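Local coordinates for citryl-spermidine/3,4-dihydroxybenzoyl-citryl-spermidine:spermidine ligase (Bacillus anthracis, PDB 3TO3), which catalyses the ATP-dependent condensation of spermidine with citryl-spermidine or its dihydroxybenzoyl derivative, a ligase step in the biosynthesis of the siderophore petrobactin, at residues 278-281 with 282-286; 244-247 with 248-252. All coordinates share one frame; numbering follows the deposited sequence.

Contact 1: 278-281 with 282-286; sequences YCAQ and QSMRT. With ATP (adenosine-5'-triphosphate), chain E.
Q281 and T286 meet where the loop of a hairpin begins, their side chains crossing at a slant. OE1 at the end of the Q281 side chain is the atom that approaches the methyl CG2 of T286. That methyl is turned to Q281 because OG1 takes the other branch, beside the backbone N (chi1 -56°), where it lies 2.7 Å from S283 OG, close enough for a hydrogen bond. Between the two backbones, Q281 N donates to T286 O over 3.0 Å. One step inward, M284 N reaches Q281 O at 3.0 Å with a bent N-H...O angle of 134°. This bond closes the type I turn Q281-M284, part of the connection between antiparallel strands 278-280 and 286-289. On the strand side A280 CB packs against M284 CA, 3.8 Å away, whereas the selenomethionine side chain leads off to R170 and F173. The connection carries residues of the ATP site. S283 OG donates to O1B of ATP at 2.8 Å, and R285 NE donates to the same oxygen at 2.9 Å, near the guanidinium plane and at its edge. R285 runs extended from CG to NE, which carries its head along the phosphates; NH2 then bonds ATP O2B at 3.1 Å and, weakly, O1A. Two donors therefore grip O1B, and the positive guanidinium probably offsets phosphate charge together with K299 and R311, which also bond the nucleotide. Q282 points away from the hairpin, its amide held by N388 and E154.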
ATOM      1  N   TYR B 278       1.630  19.393  19.040  1.00 42.36           N
ATOM      2  CA  TYR B 278       2.271  19.823  17.823  1.00 41.56           C
ATOM      3  C   TYR B 278       1.238  19.924  16.728  1.00 48.17           C
ATOM      4  O   TYR B 278       0.120  19.400  16.821  1.00 45.93           O
ATOM      5  CB  TYR B 278       3.402  18.870  17.417  1.00 44.47           C
ATOM      6  CG  TYR B 278       4.633  18.984  18.292  1.00 42.51           C
ATOM      7  CD1 TYR B 278       5.757  19.656  17.852  1.00 46.53           C
ATOM      8  CD2 TYR B 278       4.660  18.429  19.577  1.00 43.45           C
ATOM      9  CE1 TYR B 278       6.880  19.775  18.654  1.00 43.39           C
ATOM     10  CE2 TYR B 278       5.776  18.534  20.383  1.00 41.05           C
ATOM     11  CZ  TYR B 278       6.882  19.216  19.915  1.00 49.23           C
ATOM     12  OH  TYR B 278       7.999  19.334  20.704  1.00 52.26           O
ATOM     13  N   CYS B 279       1.616  20.619  15.680  1.00 43.05           N
ATOM     14  CA  CYS B 279       0.719  20.811  14.573  1.00 43.31           C
ATOM     15  C   CYS B 279       1.551  20.777  13.288  1.00 45.24           C
ATOM     16  O   CYS B 279       2.630  21.361  13.242  1.00 43.26           O
ATOM     17  CB  CYS B 279       0.063  22.161  14.766  1.00 50.26           C
ATOM     18  SG  CYS B 279      -1.104  22.546  13.538  1.00 68.37           S
ATOM     19  N   ALA B 280       1.081  20.079  12.261  1.00 42.09           N
ATOM     20  CA  ALA B 280       1.854  19.947  11.019  1.00 43.91           C
ATOM     21  C   ALA B 280       1.939  21.246  10.262  1.00 43.10           C
ATOM     22  O   ALA B 280       1.008  22.031  10.310  1.00 41.00           O
ATOM     23  CB  ALA B 280       1.250  18.869  10.088  1.00 41.70           C
ATOM     24  N   GLN B 281       3.054  21.443   9.555  1.00 43.52           N
ATOM     25  CA  GLN B 281       3.200  22.484   8.526  1.00 47.28           C
ATOM     26  C   GLN B 281       2.842  21.953   7.121  1.00 54.45           C
ATOM     27  O   GLN B 281       2.344  20.841   6.987  1.00 66.29           O
ATOM     28  CB  GLN B 281       4.628  23.005   8.523  1.00 41.03           C
ATOM     29  CG  GLN B 281       5.071  23.487   9.886  1.00 57.33           C
ATOM     30  CD  GLN B 281       6.424  24.197   9.856  1.00 71.31           C
ATOM     31  OE1 GLN B 281       7.445  23.594   9.513  1.00 73.57           O
ATOM     32  NE2 GLN B 281       6.432  25.487  10.221  1.00 73.36           N
ATOM     33  N   GLN B 282       3.107  22.738   6.081  1.00 55.24           N
ATOM     34  CA  GLN B 282       2.831  22.316   4.710  1.00 58.32           C
ATOM     35  C   GLN B 282       3.477  20.994   4.372  1.00 57.42           C
ATOM     36  O   GLN B 282       2.988  20.277   3.510  1.00 65.41           O
ATOM     37  CB  GLN B 282       3.354  23.347   3.714  1.00 66.09           C
ATOM     38  CG  GLN B 282       2.455  24.561   3.512  1.00 75.60           C
ATOM     39  CD  GLN B 282       3.049  25.555   2.522  1.00 75.30           C
ATOM     40  OE1 GLN B 282       2.553  25.688   1.406  1.00 72.88           O
ATOM     41  NE2 GLN B 282       4.133  26.246   2.926  1.00 70.35           N
ATOM     42  N   SER B 283       4.586  20.683   5.037  1.00 51.61           N
ATOM     43  CA  SER B 283       5.371  19.477   4.757  1.00 53.58           C
ATOM     44  C   SER B 283       4.750  18.231   5.372  1.00 63.00           C
ATOM     45  O   SER B 283       4.948  17.110   4.890  1.00 80.90           O
ATOM     46  CB  SER B 283       6.846  19.676   5.185  1.00 53.84           C
ATOM     47  OG  SER B 283       7.288  18.799   6.217  1.00 60.61           O
HETATM   48  N   MSE B 284       4.037  18.441   6.468  1.00 56.69           N
HETATM   49  CA  MSE B 284       3.323  17.398   7.219  1.00 46.82           C
HETATM   50  C   MSE B 284       4.163  16.425   8.056  1.00 46.30           C
HETATM   51  O   MSE B 284       3.666  15.916   9.052  1.00 51.42           O
HETATM   52  CB  MSE B 284       2.465  16.579   6.298  1.00 57.73           C
HETATM   53  CG  MSE B 284       1.205  17.316   5.925  1.00 75.86           C
HETATM   54 SE   MSE B 284       0.054  16.138   4.984  0.68 83.95          SE
HETATM   55  CE  MSE B 284      -0.133  14.777   6.373  1.00 60.26           C
ATOM     56  N   ARG B 285       5.444  16.261   7.750  1.00 43.20           N
ATOM     57  CA  ARG B 285       6.319  15.496   8.635  1.00 48.37           C
ATOM     58  C   ARG B 285       7.115  16.478   9.492  1.00 41.24           C
ATOM     59  O   ARG B 285       7.896  16.095  10.344  1.00 45.49           O
ATOM     60  CB  ARG B 285       7.214  14.525   7.857  1.00 44.67           C
ATOM     61  CG  ARG B 285       7.976  15.195   6.762  1.00 54.33           C
ATOM     62  CD  ARG B 285       9.074  14.320   6.227  1.00 60.93           C
ATOM     63  NE  ARG B 285       9.771  14.987   5.137  1.00 63.11           N
ATOM     64  CZ  ARG B 285      10.853  14.516   4.535  1.00 64.38           C
ATOM     65  NH1 ARG B 285      11.372  13.364   4.930  1.00 72.82           N
ATOM     66  NH2 ARG B 285      11.416  15.195   3.537  1.00 61.89           N
ATOM     67  N   THR B 286       6.905  17.758   9.244  1.00 37.58           N
ATOM     68  CA  THR B 286       7.538  18.798  10.040  1.00 38.97           C
ATOM     69  C   THR B 286       6.512  19.426  10.949  1.00 40.02           C
ATOM     70  O   THR B 286       5.544  19.966  10.488  1.00 50.70           O
ATOM     71  CB  THR B 286       8.101  19.905   9.160  1.00 45.23           C
ATOM     72  OG1 THR B 286       9.017  19.333   8.214  1.00 48.72           O
ATOM     73  CG2 THR B 286       8.821  20.952  10.036  1.00 39.40           C
TER
HETATM   74  PB  ATP E 617      10.110  18.825   3.700  0.71 84.11           P
HETATM   75  O1B ATP E 617       9.473  17.872   4.679  0.71 79.96           O
HETATM   76  O2B ATP E 617      11.390  18.229   3.175  0.71 83.35           O
HETATM   77  O3B ATP E 617      10.375  20.206   4.407  0.71 56.14           O
HETATM   78  PA  ATP E 617       8.663  18.008   1.549  0.71113.19           P
HETATM   79  O1A ATP E 617       8.702  16.679   2.278  0.71110.20           O
HETATM   80  O2A ATP E 617       9.523  18.014   0.290  0.71109.54           O
HETATM   81  O3A ATP E 617       9.155  19.134   2.501  0.71129.61           O
HETATM   82  O5' ATP E 617       7.164  18.279   1.167  0.71126.49           O
HETATM   83  C5' ATP E 617       6.677  19.566   1.074  0.71119.91           C
HETATM   84  C4' ATP E 617       5.458  19.740   0.361  0.71113.13           C
HETATM   85  O4' ATP E 617       5.325  21.142  -0.055  0.71106.95           O
HETATM   86  C3' ATP E 617       5.463  18.942  -0.886  0.71112.13           C
HETATM   87  O3' ATP E 617       4.413  18.053  -0.881  0.71113.31           O
HETATM   88  C2' ATP E 617       5.320  19.929  -1.971  0.71105.73           C
HETATM   89  O2' ATP E 617       4.550  19.435  -2.983  0.71100.76           O
HETATM   90  C1' ATP E 617       4.653  21.066  -1.275  0.71102.06           C
HETATM   91  N9  ATP E 617       4.659  22.320  -1.982  0.71 90.74           N
HETATM   92  C8  ATP E 617       3.562  23.067  -2.198  0.71 80.07           C
HETATM   93  N7  ATP E 617       3.937  24.159  -2.878  0.71 77.72           N
HETATM   94  C5  ATP E 617       5.271  24.119  -3.091  0.71 82.29           C
HETATM   95  C6  ATP E 617       6.169  24.986  -3.730  0.71 77.09           C
HETATM   96  N6  ATP E 617       5.680  26.199  -4.324  0.71 73.57           N
HETATM   97  N1  ATP E 617       7.481  24.659  -3.776  0.71 77.65           N
HETATM   98  C2  ATP E 617       7.921  23.513  -3.215  0.71 82.60           C
HETATM   99  N3  ATP E 617       7.080  22.656  -2.593  0.71 87.43           N
HETATM  100  C4  ATP E 617       5.751  22.931  -2.514  0.71 88.61           C

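Contact 2: 244-247 with 248-252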
ATOM      1  N   ILE B 244      14.012   9.070  20.731  1.00 45.81           N
ATOM      2  CA  ILE B 244      13.575   9.658  19.469  1.00 40.97           C
ATOM      3  C   ILE B 244      12.072   9.892  19.488  1.00 40.33           C
ATOM      4  O   ILE B 244      11.294   9.004  19.844  1.00 42.59           O
ATOM      5  CB  ILE B 244      13.855   8.644  18.344  1.00 42.97           C
ATOM      6  CG1 ILE B 244      15.241   7.997  18.534  1.00 35.08           C
ATOM      7  CG2 ILE B 244      13.660   9.267  16.981  1.00 36.05           C
ATOM      8  CD1 ILE B 244      15.681   7.192  17.342  1.00 40.09           C
ATOM      9  N   PRO B 245      11.652  11.082  19.056  1.00 39.31           N
ATOM     10  CA  PRO B 245      10.227  11.376  18.892  1.00 41.55           C
ATOM     11  C   PRO B 245       9.707  10.781  17.554  1.00 49.90           C
ATOM     12  O   PRO B 245      10.432  10.828  16.567  1.00 44.58           O
ATOM     13  CB  PRO B 245      10.180  12.899  18.947  1.00 39.28           C
ATOM     14  CG  PRO B 245      11.517  13.332  18.447  1.00 46.69           C
ATOM     15  CD  PRO B 245      12.513  12.226  18.715  1.00 35.15           C
ATOM     16  N   VAL B 246       8.478  10.267  17.527  1.00 38.17           N
ATOM     17  CA  VAL B 246       7.946   9.593  16.360  1.00 35.93           C
ATOM     18  C   VAL B 246       6.573  10.171  16.055  1.00 36.34           C
ATOM     19  O   VAL B 246       5.776  10.418  16.965  1.00 34.91           O
ATOM     20  CB  VAL B 246       7.796   8.086  16.637  1.00 39.74           C
ATOM     21  CG1 VAL B 246       7.320   7.349  15.405  1.00 32.98           C
ATOM     22  CG2 VAL B 246       9.112   7.509  17.142  1.00 37.92           C
ATOM     23  N   HIS B 247       6.295  10.414  14.777  1.00 40.32           N
ATOM     24  CA  HIS B 247       4.957  10.847  14.388  1.00 38.19           C
ATOM     25  C   HIS B 247       3.978   9.762  14.809  1.00 35.37           C
ATOM     26  O   HIS B 247       4.224   8.609  14.564  1.00 40.24           O
ATOM     27  CB  HIS B 247       4.915  11.030  12.885  1.00 41.06           C
ATOM     28  CG  HIS B 247       3.689  11.717  12.393  1.00 41.01           C
ATOM     29  ND1 HIS B 247       2.424  11.193  12.559  1.00 39.91           N
ATOM     30  CD2 HIS B 247       3.533  12.888  11.729  1.00 46.73           C
ATOM     31  CE1 HIS B 247       1.541  12.024  12.031  1.00 40.46           C
ATOM     32  NE2 HIS B 247       2.187  13.059  11.522  1.00 42.79           N
ATOM     33  N   PRO B 248       2.860  10.126  15.436  1.00 36.68           N
ATOM     34  CA  PRO B 248       1.945   9.062  15.869  1.00 35.88           C
ATOM     35  C   PRO B 248       1.376   8.245  14.707  1.00 40.46           C
ATOM     36  O   PRO B 248       1.074   7.078  14.950  1.00 43.34           O
ATOM     37  CB  PRO B 248       0.824   9.816  16.615  1.00 34.83           C
ATOM     38  CG  PRO B 248       0.865  11.223  16.066  1.00 30.48           C
ATOM     39  CD  PRO B 248       2.302  11.480  15.629  1.00 40.17           C
ATOM     40  N   TRP B 249       1.254   8.796  13.494  1.00 41.57           N
ATOM     41  CA  TRP B 249       0.805   7.953  12.349  1.00 45.05           C
ATOM     42  C   TRP B 249       1.892   6.954  12.007  1.00 42.88           C
ATOM     43  O   TRP B 249       1.615   5.795  11.692  1.00 43.58           O
ATOM     44  CB  TRP B 249       0.468   8.737  11.059  1.00 33.25           C
ATOM     45  CG  TRP B 249      -0.108   7.881   9.952  1.00 40.93           C
ATOM     46  CD1 TRP B 249      -1.433   7.687   9.676  1.00 35.34           C
ATOM     47  CD2 TRP B 249       0.619   7.094   8.983  1.00 43.99           C
ATOM     48  NE1 TRP B 249      -1.574   6.851   8.604  1.00 41.35           N
ATOM     49  CE2 TRP B 249      -0.338   6.465   8.160  1.00 46.63           C
ATOM     50  CE3 TRP B 249       1.985   6.883   8.719  1.00 43.24           C
ATOM     51  CZ2 TRP B 249       0.015   5.614   7.099  1.00 47.71           C
ATOM     52  CZ3 TRP B 249       2.347   6.047   7.651  1.00 40.45           C
ATOM     53  CH2 TRP B 249       1.359   5.418   6.863  1.00 51.18           C
ATOM     54  N   GLN B 250       3.131   7.417  12.067  1.00 38.44           N
ATOM     55  CA  GLN B 250       4.262   6.575  11.731  1.00 35.41           C
ATOM     56  C   GLN B 250       4.383   5.449  12.742  1.00 39.13           C
ATOM     57  O   GLN B 250       4.618   4.290  12.373  1.00 42.46           O
ATOM     58  CB  GLN B 250       5.549   7.375  11.680  1.00 33.64           C
ATOM     59  CG  GLN B 250       6.741   6.505  11.335  1.00 37.66           C
ATOM     60  CD  GLN B 250       6.860   6.297   9.842  1.00 40.00           C
ATOM     61  OE1 GLN B 250       5.893   6.456   9.103  1.00 42.95           O
ATOM     62  NE2 GLN B 250       8.047   5.969   9.386  1.00 40.72           N
ATOM     63  N   TRP B 251       4.165   5.780  14.010  1.00 32.82           N
ATOM     64  CA  TRP B 251       4.320   4.788  15.074  1.00 39.53           C
ATOM     65  C   TRP B 251       3.270   3.686  14.928  1.00 36.58           C
ATOM     66  O   TRP B 251       3.592   2.510  14.928  1.00 43.12           O
ATOM     67  CB  TRP B 251       4.254   5.434  16.467  1.00 29.81           C
ATOM     68  CG  TRP B 251       4.194   4.470  17.610  1.00 36.72           C
ATOM     69  CD1 TRP B 251       3.132   4.252  18.425  1.00 38.67           C
ATOM     70  CD2 TRP B 251       5.236   3.594  18.073  1.00 39.01           C
ATOM     71  NE1 TRP B 251       3.427   3.299  19.354  1.00 37.57           N
ATOM     72  CE2 TRP B 251       4.715   2.875  19.168  1.00 41.63           C
ATOM     73  CE3 TRP B 251       6.555   3.338  17.660  1.00 42.68           C
ATOM     74  CZ2 TRP B 251       5.465   1.904  19.871  1.00 41.29           C
ATOM     75  CZ3 TRP B 251       7.310   2.386  18.365  1.00 39.38           C
ATOM     76  CH2 TRP B 251       6.754   1.681  19.460  1.00 41.12           C
ATOM     77  N   GLU B 252       2.020   4.075  14.780  1.00 44.14           N
ATOM     78  CA  GLU B 252       0.956   3.087  14.757  1.00 46.96           C
ATOM     79  C   GLU B 252       0.783   2.355  13.439  1.00 43.14           C
ATOM     80  O   GLU B 252       0.206   1.279  13.416  1.00 40.69           O
ATOM     81  CB  GLU B 252      -0.370   3.753  15.093  1.00 45.58           C
ATOM     82  CG  GLU B 252      -0.530   4.116  16.532  1.00 57.54           C
ATOM     83  CD  GLU B 252      -1.919   4.652  16.802  1.00 69.07           C
ATOM     84  OE1 GLU B 252      -2.138   5.853  16.542  1.00 73.77           O
ATOM     85  OE2 GLU B 252      -2.792   3.871  17.244  1.00 72.45           O
TER
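The imidazole of H247 accepts a hydrogen bond from the backbone of W249: N to ND1 is 2.8 Å, and the donor lies at the ring edge, close to the ring plane. The N-H...N angle of 153° is consistent with ND1 carrying no proton. CG of H247 is turned anti to its backbone N (chi1 -169°), which swings the edge of the ring to the start of the helix, with P248 CD 3.1 Å from ND1. The carbonyl of the same residue takes part in the first turn of the helix, W251 N donating to H247 O at 2.9 Å. H247 sits at the N-cap of helix 248-258, and its side chain supplies the capping bond, at the point where strand 241-246 ends and the chain turns by about 91° between the short axes. Beside the cap, V246 CG1 rests on W251 CB at 3.8 Å. Farther out, Y181 meets the H247 ring edge-to-face, and V300 and L302 of strand 297-306 pack on it. The ring of W249 meets F173 edge-to-face. Q250 turns its amide to N303 N and S365 O, while W251 NE1 is hydrogen-bonded to H8 of the second subunit.

Overall arrangement
Going from the N terminus, contact 2 comes first, turning the chain at 247-248 from edge strand 241-246 of the three-stranded sheet into helix 248-258. Contact 1 opens only after that helix, helix 260-264 and strand 268-273 have passed, and closes the hairpin between strands 278-280 and 286-289 of the larger mixed sheet. The two local contacts are therefore in series, neither nested nor crossed. In space their centres are about 13 Å apart, and they touch by packing, M284 O lying 4.0 Å from H247 CD2. Both pack on strand 297-306, while F173 meets M284 and W249. Contact 1 faces ATP; contact 2 reaches the second subunit.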